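Side-chain contacts in protein ACDH-11, isoform b (Caenorhabditis elegans, PDB 4Y9J), which belongs to the acyl-CoA dehydrogenase family and binds flavin-adenine dinucleotide in a four-chain assembly: residues B[33-38]-B[49-54]; B[55-60]-B[132-137]; B[90-95]-B[282-287]; B[363-368]-B[411-416]; B[492-497]-B[561-566]. One frame throughout, in Å; residues are numbered along the deposited sequence.

Interaction 1: residues B[33-38]-B[49-54]; sequences ILDRTL and RVAADL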
# COMPACT_ATOMS: atom_id res chain seq x y z
N ILE B 33 -18.97 14.63 -34.91
CA ILE B 33 -20.08 14.13 -35.71
C ILE B 33 -21.33 13.62 -35.03
O ILE B 33 -22.30 13.37 -35.71
CB ILE B 33 -19.71 12.96 -36.63
CG1 ILE B 33 -19.20 11.78 -35.86
CG2 ILE B 33 -18.77 13.36 -37.77
CD1 ILE B 33 -19.30 10.55 -36.73
N LEU B 34 -21.32 13.44 -33.71
CA LEU B 34 -22.49 12.96 -32.99
C LEU B 34 -23.80 13.72 -33.23
O LEU B 34 -24.82 13.11 -33.51
CB LEU B 34 -22.20 12.96 -31.48
CG LEU B 34 -23.30 12.33 -30.66
CD1 LEU B 34 -23.67 10.96 -31.20
CD2 LEU B 34 -22.76 12.28 -29.24
N ASP B 35 -23.76 15.03 -33.05
CA ASP B 35 -24.97 15.82 -33.21
C ASP B 35 -25.44 15.78 -34.69
O ASP B 35 -26.64 15.62 -34.94
CB ASP B 35 -24.72 17.26 -32.76
CG ASP B 35 -25.98 18.18 -32.91
OD1 ASP B 35 -26.94 18.04 -32.10
OD2 ASP B 35 -25.97 19.05 -33.80
N ARG B 36 -24.53 15.95 -35.66
CA ARG B 36 -24.89 15.86 -37.09
C ARG B 36 -25.55 14.52 -37.42
O ARG B 36 -26.50 14.49 -38.16
CB ARG B 36 -23.70 16.14 -38.03
CG ARG B 36 -23.27 17.60 -38.07
CD ARG B 36 -22.50 17.98 -39.33
NE ARG B 36 -21.26 17.23 -39.62
CZ ARG B 36 -20.11 17.34 -38.96
NH1 ARG B 36 -19.98 18.17 -37.92
NH2 ARG B 36 -19.05 16.61 -39.34
N THR B 37 -25.06 13.44 -36.82
CA THR B 37 -25.54 12.08 -37.05
C THR B 37 -26.92 11.88 -36.48
O THR B 37 -27.79 11.30 -37.14
CB THR B 37 -24.59 11.07 -36.42
OG1 THR B 37 -23.29 11.27 -36.96
CG2 THR B 37 -25.05 9.64 -36.66
N LEU B 38 -27.16 12.40 -35.26
CA LEU B 38 -28.49 12.33 -34.65
C LEU B 38 -29.55 13.14 -35.44
O LEU B 38 -30.71 12.73 -35.59
CB LEU B 38 -28.48 12.82 -33.18
CG LEU B 38 -27.56 12.04 -32.23
CD1 LEU B 38 -27.67 12.61 -30.80
CD2 LEU B 38 -27.83 10.54 -32.33
N ARG B 49 -35.59 16.73 -28.31
CA ARG B 49 -35.65 16.18 -26.98
C ARG B 49 -34.36 15.45 -26.65
O ARG B 49 -33.80 15.59 -25.56
CB ARG B 49 -36.85 15.22 -26.88
CG ARG B 49 -36.98 14.52 -25.52
CD ARG B 49 -38.21 13.63 -25.52
NE ARG B 49 -38.11 12.56 -26.51
CZ ARG B 49 -37.39 11.45 -26.33
NH1 ARG B 49 -36.67 11.26 -25.23
NH2 ARG B 49 -37.34 10.54 -27.29
N VAL B 50 -33.87 14.68 -27.61
CA VAL B 50 -32.73 13.85 -27.39
C VAL B 50 -31.49 14.67 -27.25
O VAL B 50 -30.68 14.43 -26.33
CB VAL B 50 -32.62 12.77 -28.47
CG1 VAL B 50 -31.34 12.01 -28.36
CG2 VAL B 50 -33.82 11.84 -28.35
N ALA B 51 -31.33 15.68 -28.10
CA ALA B 51 -30.14 16.50 -28.03
C ALA B 51 -30.13 17.33 -26.77
O ALA B 51 -29.06 17.55 -26.21
CB ALA B 51 -30.02 17.44 -29.22
N ALA B 52 -31.28 17.81 -26.30
CA ALA B 52 -31.25 18.56 -25.04
C ALA B 52 -30.84 17.66 -23.88
O ALA B 52 -30.02 18.05 -23.07
CB ALA B 52 -32.54 19.26 -24.75
N ASP B 53 -31.33 16.42 -23.85
CA ASP B 53 -30.90 15.51 -22.79
C ASP B 53 -29.38 15.26 -22.81
O ASP B 53 -28.70 15.30 -21.78
CB ASP B 53 -31.63 14.19 -22.86
CG ASP B 53 -31.26 13.28 -21.71
OD1 ASP B 53 -31.53 13.60 -20.52
OD2 ASP B 53 -30.75 12.23 -22.00
N LEU B 54 -28.84 15.01 -23.99
CA LEU B 54 -27.47 14.67 -24.14
C LEU B 54 -26.56 15.84 -23.86
O LEU B 54 -25.51 15.67 -23.21
CB LEU B 54 -27.20 14.09 -25.52
CG LEU B 54 -27.90 12.76 -25.79
CD1 LEU B 54 -27.64 12.46 -27.26
CD2 LEU B 54 -27.34 11.63 -24.93
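Leu38 and Leu54 meet tip to tip, with CD1 of Leu38 3.5 Å from CD1 of Leu54, and this pair is the tight part of the contact. In both leucines CG stands anti to the carbonyl carbon (chi1 -59° for Leu38, -65° for Leu54), and an extended chi2 carries CD1 outward into the gap between the helices. The gap needs that reach: the axes of 34-38 and 49-54 come no closer than 11.1 Å and run nearly antiparallel at 159°. Val50 adds a looser touch, its CG1 lying 4.4 Å from Leu38 CD1. Toward the more exposed side the packing thins. There Asp35 OD1 comes within 4.3 Å of Ala51 CB, which is proximity without a polar bond; the carboxylate is instead held by the hydroxyls of Tyr47 and Tyr28 and by a salt bridge to Arg39. The whole forms an antiparallel helical hairpin, helix 34-41 turning back into helix 44-74 within the AidB-like N-terminal region. Helix 121-135 packs against its buried side through Ile126 on Leu38 and Ala130 on Leu54, Tyr28 touches both leucines from a loop, and helix 352-383 meets Leu34 through Phe373.

Interaction 2: residues B[55-60]-B[132-137]; sequences SKFGDR and LFLFSP
The Phe57 ring meets Phe135 at its edge: CD1 of Phe135 lies near the plane of the Phe57 ring, 4.0 Å from CZ of Phe57. Relative to the Phe135 ring, CZ of Phe57 approaches at a slant, and the side chains pass each other obliquely. The contact also takes in the root of the second side chain, with CE2 of Phe57 4.0 Å from CB of Phe135. Leu134 supplies a further apolar neighbour, its CB 4.3 Å from CD2 of Phe57, again at an oblique approach. Phe57 reaches this place because CG is anti to the backbone N (chi1 -171°), which sends the ring from helix 44-74 across to helix 121-135. The two segments bury 167 Å² in all.

Around this pair of rings, Cys105 of helix 96-107 and Val65 of helix 44-74 touch Phe135, while Lys131 makes a cation-pi contact with Phe57. The side chain of Phe135 is about 9 Å from the bound UCC, near the ligand but not touching it. Between the segments themselves the chemistry is wholly apolar, consistent with association through van der Waals packing; the cation-pi partner Lys131, just before segment 132-137, probably adds an electrostatic attraction to the Phe57 ring.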
# COMPACT_ATOMS: atom_id res chain seq x y z
N SER B 55 -26.95 17.02 -24.31
CA SER B 55 -26.19 18.20 -24.05
C SER B 55 -26.09 18.51 -22.53
O SER B 55 -24.99 18.83 -22.03
CB SER B 55 -26.76 19.39 -24.80
OG SER B 55 -25.84 20.46 -24.69
N LYS B 56 -27.20 18.36 -21.82
CA LYS B 56 -27.26 18.54 -20.38
C LYS B 56 -26.40 17.49 -19.71
O LYS B 56 -25.56 17.83 -18.86
CB LYS B 56 -28.71 18.52 -19.87
CG LYS B 56 -28.85 18.54 -18.34
CD LYS B 56 -30.31 18.76 -17.91
CE LYS B 56 -30.45 18.53 -16.42
NZ LYS B 56 -31.80 18.00 -16.11
N PHE B 57 -26.51 16.24 -20.16
CA PHE B 57 -25.65 15.20 -19.62
C PHE B 57 -24.19 15.45 -19.83
O PHE B 57 -23.35 15.12 -18.98
CB PHE B 57 -26.09 13.84 -20.19
CG PHE B 57 -25.45 12.65 -19.56
CD1 PHE B 57 -25.50 12.44 -18.17
CD2 PHE B 57 -24.81 11.73 -20.33
CE1 PHE B 57 -24.92 11.34 -17.62
CE2 PHE B 57 -24.20 10.62 -19.80
CZ PHE B 57 -24.23 10.43 -18.42
N GLY B 58 -23.82 16.00 -20.98
CA GLY B 58 -22.46 16.41 -21.24
C GLY B 58 -21.89 17.37 -20.23
O GLY B 58 -20.70 17.27 -19.93
N ASP B 59 -22.69 18.30 -19.72
CA ASP B 59 -22.23 19.19 -18.67
C ASP B 59 -22.12 18.47 -17.34
O ASP B 59 -21.26 18.80 -16.49
CB ASP B 59 -23.11 20.38 -18.48
CG ASP B 59 -23.09 21.36 -19.65
OD1 ASP B 59 -22.09 21.47 -20.42
OD2 ASP B 59 -24.10 22.08 -19.77
N ARG B 60 -22.95 17.47 -17.16
CA ARG B 60 -22.82 16.63 -15.98
C ARG B 60 -21.55 15.80 -16.02
O ARG B 60 -20.94 15.51 -14.97
CB ARG B 60 -24.01 15.75 -15.80
CG ARG B 60 -24.08 15.15 -14.41
CD ARG B 60 -25.28 14.24 -14.15
NE ARG B 60 -25.39 14.02 -12.70
CZ ARG B 60 -26.43 13.53 -12.05
NH1 ARG B 60 -27.51 13.06 -12.65
NH2 ARG B 60 -26.36 13.45 -10.76
N LEU B 132 -24.68 6.44 -23.67
CA LEU B 132 -23.63 5.52 -23.30
C LEU B 132 -22.28 5.93 -23.85
O LEU B 132 -21.23 5.75 -23.16
CB LEU B 132 -23.96 4.09 -23.77
CG LEU B 132 -25.12 3.43 -23.05
CD1 LEU B 132 -25.63 2.26 -23.90
CD2 LEU B 132 -24.65 2.91 -21.71
N PHE B 133 -22.30 6.44 -25.06
CA PHE B 133 -21.08 6.93 -25.68
C PHE B 133 -20.47 8.15 -24.94
O PHE B 133 -19.24 8.27 -24.83
CB PHE B 133 -21.32 7.19 -27.15
CG PHE B 133 -20.16 7.87 -27.88
CD1 PHE B 133 -18.99 7.18 -28.25
CD2 PHE B 133 -20.24 9.24 -28.18
CE1 PHE B 133 -17.98 7.85 -28.95
CE2 PHE B 133 -19.25 9.89 -28.89
CZ PHE B 133 -18.14 9.21 -29.29
N LEU B 134 -21.31 9.06 -24.47
CA LEU B 134 -20.85 10.17 -23.64
C LEU B 134 -20.35 9.67 -22.26
O LEU B 134 -19.31 10.13 -21.75
CB LEU B 134 -21.93 11.20 -23.46
CG LEU B 134 -22.48 11.80 -24.75
CD1 LEU B 134 -23.57 12.78 -24.34
CD2 LEU B 134 -21.39 12.48 -25.55
N PHE B 135 -21.03 8.66 -21.69
CA PHE B 135 -20.74 8.17 -20.34
C PHE B 135 -19.44 7.40 -20.32
O PHE B 135 -18.60 7.60 -19.41
CB PHE B 135 -21.93 7.29 -19.84
CG PHE B 135 -21.77 6.75 -18.45
CD1 PHE B 135 -21.56 7.61 -17.37
CD2 PHE B 135 -21.82 5.39 -18.21
CE1 PHE B 135 -21.46 7.16 -16.08
CE2 PHE B 135 -21.69 4.92 -16.89
CZ PHE B 135 -21.54 5.79 -15.84
N SER B 136 -19.24 6.53 -21.31
CA SER B 136 -18.25 5.44 -21.21
C SER B 136 -16.81 5.84 -20.80
O SER B 136 -16.25 5.25 -19.88
CB SER B 136 -18.29 4.61 -22.49
OG SER B 136 -17.68 3.36 -22.24
N PRO B 137 -16.21 6.88 -21.44
CA PRO B 137 -14.86 7.22 -21.06
C PRO B 137 -14.75 7.97 -19.74
O PRO B 137 -13.64 8.11 -19.22
CB PRO B 137 -14.37 8.10 -22.21
CG PRO B 137 -15.60 8.62 -22.87
CD PRO B 137 -16.63 7.59 -22.66

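Interaction 3: residues B[90-95]-B[282-287]; sequences DKLIVC and QLPTAE
Leu92 and Pro284 cross at about a right angle, and CD1 of Leu92 touches CB of Pro284 at 4.1 Å. One methyl branch of the leucine therefore meets the proline ring at its CB corner. The orientation follows from the leucine torsions: with chi1 at -175° the branch point lies opposite the backbone N, and chi2 of 66° turns CD1 toward Pro284. Val94, two residues on and pointing to the same side of the extended chain, offers CG1 to CG of Pro284 at 4.4 Å. The proline ring thus meets Leu92 at one carbon and Val94 at the next, the second contact being the looser. The backbones stay well apart, the nearest CA atoms, those of Val94 and Pro284, being 8.0 Å from each other. Only 84 Å² is buried, consistent with a small apolar touch between the end of strand 88-93 with the residue after it and the loop residue just before strand 285-298. Trp98 of helix 96-107 also packs on Pro284, which is backbone-hydrogen-bonded to Ala226.

Strand 88-93 belongs to a two-stranded antiparallel sheet with strand 78-80, whereas strand 285-298 is part of the mixed sheet of the middle domain. The contact accordingly joins the N-terminal region to the beta domain of the acyl-CoA dehydrogenase fold, beside the flavin site: Thr285, which follows the proline, touches the bound flavin-adenine dinucleotide.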
# COMPACT_ATOMS: atom_id res chain seq x y z
N ASP B 90 -16.53 -12.45 3.25
CA ASP B 90 -16.42 -12.06 1.85
C ASP B 90 -16.83 -10.57 1.68
O ASP B 90 -17.67 -10.20 0.87
CB ASP B 90 -17.29 -13.00 0.99
CG ASP B 90 -16.76 -14.49 0.94
OD1 ASP B 90 -15.92 -14.69 0.15
OD2 ASP B 90 -17.20 -15.46 1.63
N LYS B 91 -16.22 -9.71 2.44
CA LYS B 91 -16.65 -8.31 2.39
C LYS B 91 -15.96 -7.61 1.23
O LYS B 91 -14.72 -7.56 1.18
CB LYS B 91 -16.35 -7.62 3.72
CG LYS B 91 -16.72 -6.14 3.70
CD LYS B 91 -16.86 -5.55 5.09
CE LYS B 91 -15.51 -5.00 5.46
NZ LYS B 91 -15.56 -4.31 6.79
N LEU B 92 -16.75 -7.07 0.31
CA LEU B 92 -16.21 -6.30 -0.81
C LEU B 92 -16.26 -4.85 -0.42
O LEU B 92 -17.33 -4.36 -0.02
CB LEU B 92 -17.12 -6.55 -1.99
CG LEU B 92 -16.71 -5.96 -3.31
CD1 LEU B 92 -15.42 -6.59 -3.80
CD2 LEU B 92 -17.82 -6.20 -4.33
N ILE B 93 -15.12 -4.17 -0.48
CA ILE B 93 -15.00 -2.78 -0.13
C ILE B 93 -14.83 -1.98 -1.39
O ILE B 93 -13.81 -2.11 -2.08
CB ILE B 93 -13.84 -2.55 0.80
CG1 ILE B 93 -14.07 -3.32 2.14
CG2 ILE B 93 -13.72 -1.06 1.10
CD1 ILE B 93 -12.78 -3.58 2.88
N VAL B 94 -15.84 -1.20 -1.75
CA VAL B 94 -15.75 -0.39 -2.99
C VAL B 94 -15.97 1.08 -2.62
O VAL B 94 -16.68 1.38 -1.66
CB VAL B 94 -16.66 -0.81 -4.16
CG1 VAL B 94 -16.76 -2.32 -4.34
CG2 VAL B 94 -18.00 -0.25 -4.00
N CYS B 95 -15.35 1.96 -3.36
CA CYS B 95 -15.39 3.38 -3.02
C CYS B 95 -16.82 3.94 -3.18
O CYS B 95 -17.63 3.40 -3.92
CB CYS B 95 -14.42 4.18 -3.84
SG CYS B 95 -14.70 4.40 -5.58
N GLN B 282 -10.92 -0.13 -11.61
CA GLN B 282 -12.07 0.41 -10.93
C GLN B 282 -13.10 -0.67 -10.61
O GLN B 282 -13.82 -0.57 -9.60
CB GLN B 282 -12.79 1.51 -11.75
CG GLN B 282 -11.91 2.54 -12.46
CD GLN B 282 -11.45 2.09 -13.85
OE1 GLN B 282 -11.35 0.91 -14.16
NE2 GLN B 282 -11.17 3.03 -14.66
N LEU B 283 -13.20 -1.63 -11.52
CA LEU B 283 -14.24 -2.66 -11.53
C LEU B 283 -13.88 -3.86 -10.63
O LEU B 283 -12.81 -4.44 -10.80
CB LEU B 283 -14.40 -3.10 -12.99
CG LEU B 283 -15.23 -4.32 -13.26
CD1 LEU B 283 -16.69 -3.97 -13.11
CD2 LEU B 283 -15.01 -4.72 -14.72
N PRO B 284 -14.79 -4.30 -9.74
CA PRO B 284 -14.36 -5.48 -8.99
C PRO B 284 -14.59 -6.74 -9.80
O PRO B 284 -15.74 -7.00 -10.18
CB PRO B 284 -15.26 -5.47 -7.79
CG PRO B 284 -16.37 -4.55 -8.14
CD PRO B 284 -15.93 -3.62 -9.15
N THR B 285 -13.55 -7.44 -10.15
CA THR B 285 -13.69 -8.70 -10.88
C THR B 285 -13.13 -9.78 -9.99
O THR B 285 -11.97 -9.74 -9.59
CB THR B 285 -12.97 -8.64 -12.26
OG1 THR B 285 -13.48 -7.57 -13.08
CG2 THR B 285 -13.01 -9.98 -12.98
N ALA B 286 -13.94 -10.78 -9.69
CA ALA B 286 -13.57 -11.85 -8.78
C ALA B 286 -13.53 -13.20 -9.41
O ALA B 286 -14.10 -13.44 -10.50
CB ALA B 286 -14.60 -11.88 -7.62
N GLU B 287 -12.90 -14.13 -8.72
CA GLU B 287 -13.13 -15.54 -8.94
C GLU B 287 -14.13 -16.01 -7.89
O GLU B 287 -13.96 -15.72 -6.69
CB GLU B 287 -11.86 -16.35 -8.79
CG GLU B 287 -10.75 -15.88 -9.75
CD GLU B 287 -9.39 -16.49 -9.51
OE1 GLU B 287 -9.28 -17.55 -8.80
OE2 GLU B 287 -8.43 -15.86 -10.07

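Interaction 4: residues B[363-368]-B[411-416]; sequences VDTRGS and VPMVSE
Met413 extends from its helix with CG anti to the backbone N (chi1 -162°) and chi2 at 178°, then bends at chi3 (-72°), so that its methyl turns onto CB of Asp364. CE of Met413 rests 3.8 Å from CB of Asp364, touching the aliphatic root of the aspartate. Thr365 and Met413 pass each other obliquely; the modelled approach of Thr365 OG1 to Met413 SD is too short and is doubtful. The polar groups at this site have other partners. The hydroxyl of Thr365 is bonded to the backbone oxygen of Met361, a turn earlier, and the Asp364 carboxylate forms a salt bridge with Lys360. Met413 spans the distance between helices whose nearest CA atoms, those of Thr365 and Met413, are 8.9 Å apart, and the contact buries 108 Å². It ties helix 352-383 to helix 389-419 in the C-terminal helical domain of the acyl-CoA dehydrogenase fold. Pro412, just before Met413, packs on Pro412 of the second subunit. Helix 304-338 packs alongside, its Met327 touching both Thr365 and Met413, while helix 432-439 covers Val414.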
# COMPACT_ATOMS: atom_id res chain seq x y z
N VAL B 363 -10.48 10.20 -39.14
CA VAL B 363 -11.13 9.53 -40.28
C VAL B 363 -11.56 8.10 -39.88
O VAL B 363 -12.70 7.68 -40.11
CB VAL B 363 -10.15 9.45 -41.48
CG1 VAL B 363 -10.64 8.47 -42.56
CG2 VAL B 363 -9.90 10.81 -42.09
N ASP B 364 -10.66 7.37 -39.22
CA ASP B 364 -10.93 6.00 -38.84
C ASP B 364 -12.01 5.92 -37.75
O ASP B 364 -12.80 5.01 -37.73
CB ASP B 364 -9.63 5.30 -38.37
CG ASP B 364 -8.68 4.93 -39.53
OD1 ASP B 364 -9.11 4.89 -40.72
OD2 ASP B 364 -7.48 4.62 -39.19
N THR B 365 -12.04 6.90 -36.86
CA THR B 365 -12.96 6.94 -35.73
C THR B 365 -14.37 7.27 -36.28
O THR B 365 -15.32 6.71 -35.81
CB THR B 365 -12.50 8.00 -34.72
OG1 THR B 365 -11.23 7.59 -34.11
CG2 THR B 365 -13.49 8.16 -33.65
N ARG B 366 -14.46 8.19 -37.23
CA ARG B 366 -15.76 8.55 -37.77
C ARG B 366 -16.42 7.36 -38.46
O ARG B 366 -17.62 7.18 -38.34
CB ARG B 366 -15.66 9.71 -38.72
CG ARG B 366 -15.32 11.00 -38.04
CD ARG B 366 -15.45 12.17 -38.97
NE ARG B 366 -14.96 13.43 -38.42
CZ ARG B 366 -15.25 14.61 -38.95
NH1 ARG B 366 -16.02 14.73 -40.05
NH2 ARG B 366 -14.76 15.69 -38.38
N GLY B 367 -15.65 6.56 -39.18
CA GLY B 367 -16.22 5.40 -39.88
C GLY B 367 -16.86 4.41 -38.88
O GLY B 367 -17.98 3.93 -39.03
N SER B 368 -16.12 4.09 -37.86
CA SER B 368 -16.64 3.17 -36.84
C SER B 368 -17.81 3.75 -36.01
O SER B 368 -18.69 3.06 -35.57
CB SER B 368 -15.52 2.69 -35.95
OG SER B 368 -14.69 1.94 -36.73
N VAL B 411 -6.68 0.10 -29.24
CA VAL B 411 -5.38 0.23 -28.60
C VAL B 411 -4.36 0.97 -29.46
O VAL B 411 -3.76 1.89 -28.99
CB VAL B 411 -4.81 -1.09 -28.06
CG1 VAL B 411 -3.38 -0.92 -27.54
CG2 VAL B 411 -5.70 -1.63 -26.92
N PRO B 412 -4.21 0.61 -30.75
CA PRO B 412 -3.27 1.45 -31.49
C PRO B 412 -3.65 2.92 -31.60
O PRO B 412 -2.74 3.75 -31.64
CB PRO B 412 -3.25 0.83 -32.89
CG PRO B 412 -3.69 -0.60 -32.65
CD PRO B 412 -4.68 -0.55 -31.52
N MET B 413 -4.94 3.22 -31.72
CA MET B 413 -5.34 4.61 -31.79
C MET B 413 -5.11 5.34 -30.43
O MET B 413 -4.62 6.46 -30.41
CB MET B 413 -6.80 4.76 -32.18
CG MET B 413 -7.05 6.20 -32.67
SD MET B 413 -8.70 6.46 -33.20
CE MET B 413 -8.57 5.51 -34.74
N VAL B 414 -5.43 4.73 -29.32
CA VAL B 414 -5.24 5.41 -28.04
C VAL B 414 -3.72 5.51 -27.76
O VAL B 414 -3.28 6.53 -27.28
CB VAL B 414 -5.95 4.71 -26.89
CG1 VAL B 414 -5.64 5.39 -25.55
CG2 VAL B 414 -7.43 4.78 -27.14
N SER B 415 -2.94 4.49 -28.19
CA SER B 415 -1.48 4.57 -28.07
C SER B 415 -0.93 5.81 -28.81
O SER B 415 -0.02 6.48 -28.32
CB SER B 415 -0.83 3.26 -28.52
OG SER B 415 0.58 3.32 -28.46
N GLU B 416 -1.37 6.01 -30.05
CA GLU B 416 -1.00 7.18 -30.85
C GLU B 416 -1.40 8.46 -30.15
O GLU B 416 -0.65 9.44 -30.11
CB GLU B 416 -1.62 7.12 -32.28
CG GLU B 416 -0.97 8.08 -33.27
CD GLU B 416 0.47 7.73 -33.53
OE1 GLU B 416 0.72 6.58 -34.00
OE2 GLU B 416 1.36 8.60 -33.27

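Interaction 5: residues B[492-497]-B[561-566]; sequences KEAVES and YCCEQP
Residues 492-497 of helix 486-512 and the last turn of helix 552-563 come close together, the CA atoms of Ala494 and Cys562 lying 6.3 Å apart. Ala494 points at the other segment: its CB is 3.5 Å from the backbone O of Cys562 and also touches SG of Cys563, at 4.3 Å. Beside it, CG2 of Val495 meets SG of Cys562 at 3.8 Å; chi1 of -71° places that sulfur anti to the carbonyl carbon. This is close helix-to-helix packing in the ACDH-11 C-terminal domain-like region, where Ile541 of helix 524-545 packs on Cys562 and Val474 of helix 466-478 on Val495. Past the helix end the chain folds back: NE2 of Gln565 lies over the centre of one face of the Tyr561 ring, 3.4 Å above its plane, and donates a hydrogen bond of 3.1 Å to O of Tyr561 (N-H...O 147°), in the carbonyl plane, on a lone pair. Glu564 forms a salt bridge with Arg579 of the second subunit.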
# COMPACT_ATOMS: atom_id res chain seq x y z
N LYS B 492 -17.58 5.88 -53.88
CA LYS B 492 -18.54 4.88 -54.33
C LYS B 492 -17.93 3.78 -55.18
O LYS B 492 -18.23 2.60 -54.95
CB LYS B 492 -19.73 5.55 -55.07
CG LYS B 492 -20.66 4.54 -55.75
CD LYS B 492 -21.75 5.15 -56.62
CE LYS B 492 -22.87 4.14 -56.81
NZ LYS B 492 -23.40 4.11 -58.19
N GLU B 493 -17.07 4.14 -56.16
CA GLU B 493 -16.53 3.10 -57.03
C GLU B 493 -15.56 2.21 -56.25
O GLU B 493 -15.44 1.02 -56.53
CB GLU B 493 -15.82 3.69 -58.26
CG GLU B 493 -16.80 4.40 -59.17
CD GLU B 493 -16.16 5.30 -60.21
OE1 GLU B 493 -14.94 5.48 -60.21
OE2 GLU B 493 -16.90 5.85 -61.03
N ALA B 494 -14.89 2.78 -55.26
CA ALA B 494 -14.00 1.97 -54.38
C ALA B 494 -14.79 0.91 -53.55
O ALA B 494 -14.43 -0.28 -53.49
CB ALA B 494 -13.22 2.89 -53.48
N VAL B 495 -15.89 1.34 -52.97
CA VAL B 495 -16.73 0.45 -52.19
C VAL B 495 -17.34 -0.66 -53.09
O VAL B 495 -17.30 -1.86 -52.76
CB VAL B 495 -17.83 1.26 -51.49
CG1 VAL B 495 -18.81 0.32 -50.82
CG2 VAL B 495 -17.25 2.21 -50.47
N GLU B 496 -17.88 -0.28 -54.25
CA GLU B 496 -18.44 -1.29 -55.20
C GLU B 496 -17.46 -2.37 -55.63
O GLU B 496 -17.80 -3.58 -55.77
CB GLU B 496 -19.05 -0.64 -56.43
CG GLU B 496 -20.41 -0.07 -56.09
CD GLU B 496 -20.98 0.79 -57.18
OE1 GLU B 496 -20.23 1.14 -58.14
OE2 GLU B 496 -22.18 1.08 -57.07
N SER B 497 -16.26 -1.90 -55.89
CA SER B 497 -15.14 -2.77 -56.30
C SER B 497 -14.75 -3.75 -55.19
O SER B 497 -14.55 -4.94 -55.44
CB SER B 497 -13.92 -1.93 -56.62
OG SER B 497 -12.91 -2.76 -57.14
N TYR B 561 -11.36 7.65 -46.18
CA TYR B 561 -11.67 6.33 -45.63
C TYR B 561 -11.76 5.34 -46.79
O TYR B 561 -11.28 4.23 -46.69
CB TYR B 561 -13.01 6.36 -44.85
CG TYR B 561 -13.25 5.10 -44.07
CD1 TYR B 561 -13.77 3.97 -44.68
CD2 TYR B 561 -12.97 5.04 -42.70
CE1 TYR B 561 -13.95 2.79 -43.97
CE2 TYR B 561 -13.14 3.86 -41.98
CZ TYR B 561 -13.66 2.76 -42.64
OH TYR B 561 -13.81 1.60 -41.95
N CYS B 562 -12.40 5.75 -47.88
CA CYS B 562 -12.69 4.80 -48.93
C CYS B 562 -11.55 4.61 -49.93
O CYS B 562 -11.40 3.54 -50.51
CB CYS B 562 -13.94 5.22 -49.69
SG CYS B 562 -15.44 5.02 -48.74
N CYS B 563 -10.81 5.67 -50.22
CA CYS B 563 -9.89 5.62 -51.31
C CYS B 563 -8.45 5.54 -50.86
O CYS B 563 -7.62 5.33 -51.68
CB CYS B 563 -10.04 6.86 -52.17
SG CYS B 563 -11.69 6.87 -52.95
N GLU B 564 -8.17 5.85 -49.60
CA GLU B 564 -6.75 5.95 -49.11
C GLU B 564 -6.30 4.84 -48.21
O GLU B 564 -5.15 4.84 -47.76
CB GLU B 564 -6.49 7.29 -48.40
CG GLU B 564 -6.54 8.47 -49.37
CD GLU B 564 -6.22 9.82 -48.76
OE1 GLU B 564 -6.15 9.94 -47.55
OE2 GLU B 564 -6.07 10.80 -49.53
N GLN B 565 -7.16 3.86 -48.00
CA GLN B 565 -6.74 2.62 -47.37
C GLN B 565 -7.42 1.50 -48.13
O GLN B 565 -8.49 1.68 -48.75
CB GLN B 565 -7.12 2.59 -45.91
CG GLN B 565 -8.57 2.92 -45.69
CD GLN B 565 -8.95 2.87 -44.25
OE1 GLN B 565 -8.07 2.67 -43.34
NE2 GLN B 565 -10.24 3.07 -43.98
N PRO B 566 -6.84 0.34 -48.13
CA PRO B 566 -7.55 -0.72 -48.78
C PRO B 566 -8.85 -1.06 -48.03
O PRO B 566 -8.88 -1.16 -46.83
CB PRO B 566 -6.53 -1.87 -48.78
CG PRO B 566 -5.62 -1.58 -47.65
CD PRO B 566 -5.50 -0.08 -47.66

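Overall arrangement
From the N terminus, interaction 1 closes a short helical hairpin of ten intervening residues, and helix 44-74 carries straight on into interaction 2, which brings back helix 121-135 after 71 residues; the two touch through Leu54 and Leu134. Interaction 3 opens inside the loop of interaction 2 and closes far beyond it, so their segments alternate and the N-terminal region is tied to the middle beta domain. Interactions 4 and 5 follow in series, each closing a largely helical loop in the C-terminal parts. Arg366 packs on Ile33, linking interactions 4 and 1, and Tyr561 packs on Gly367, linking 5 and 4. Interaction 3 lies across the chain's centre from interaction 5.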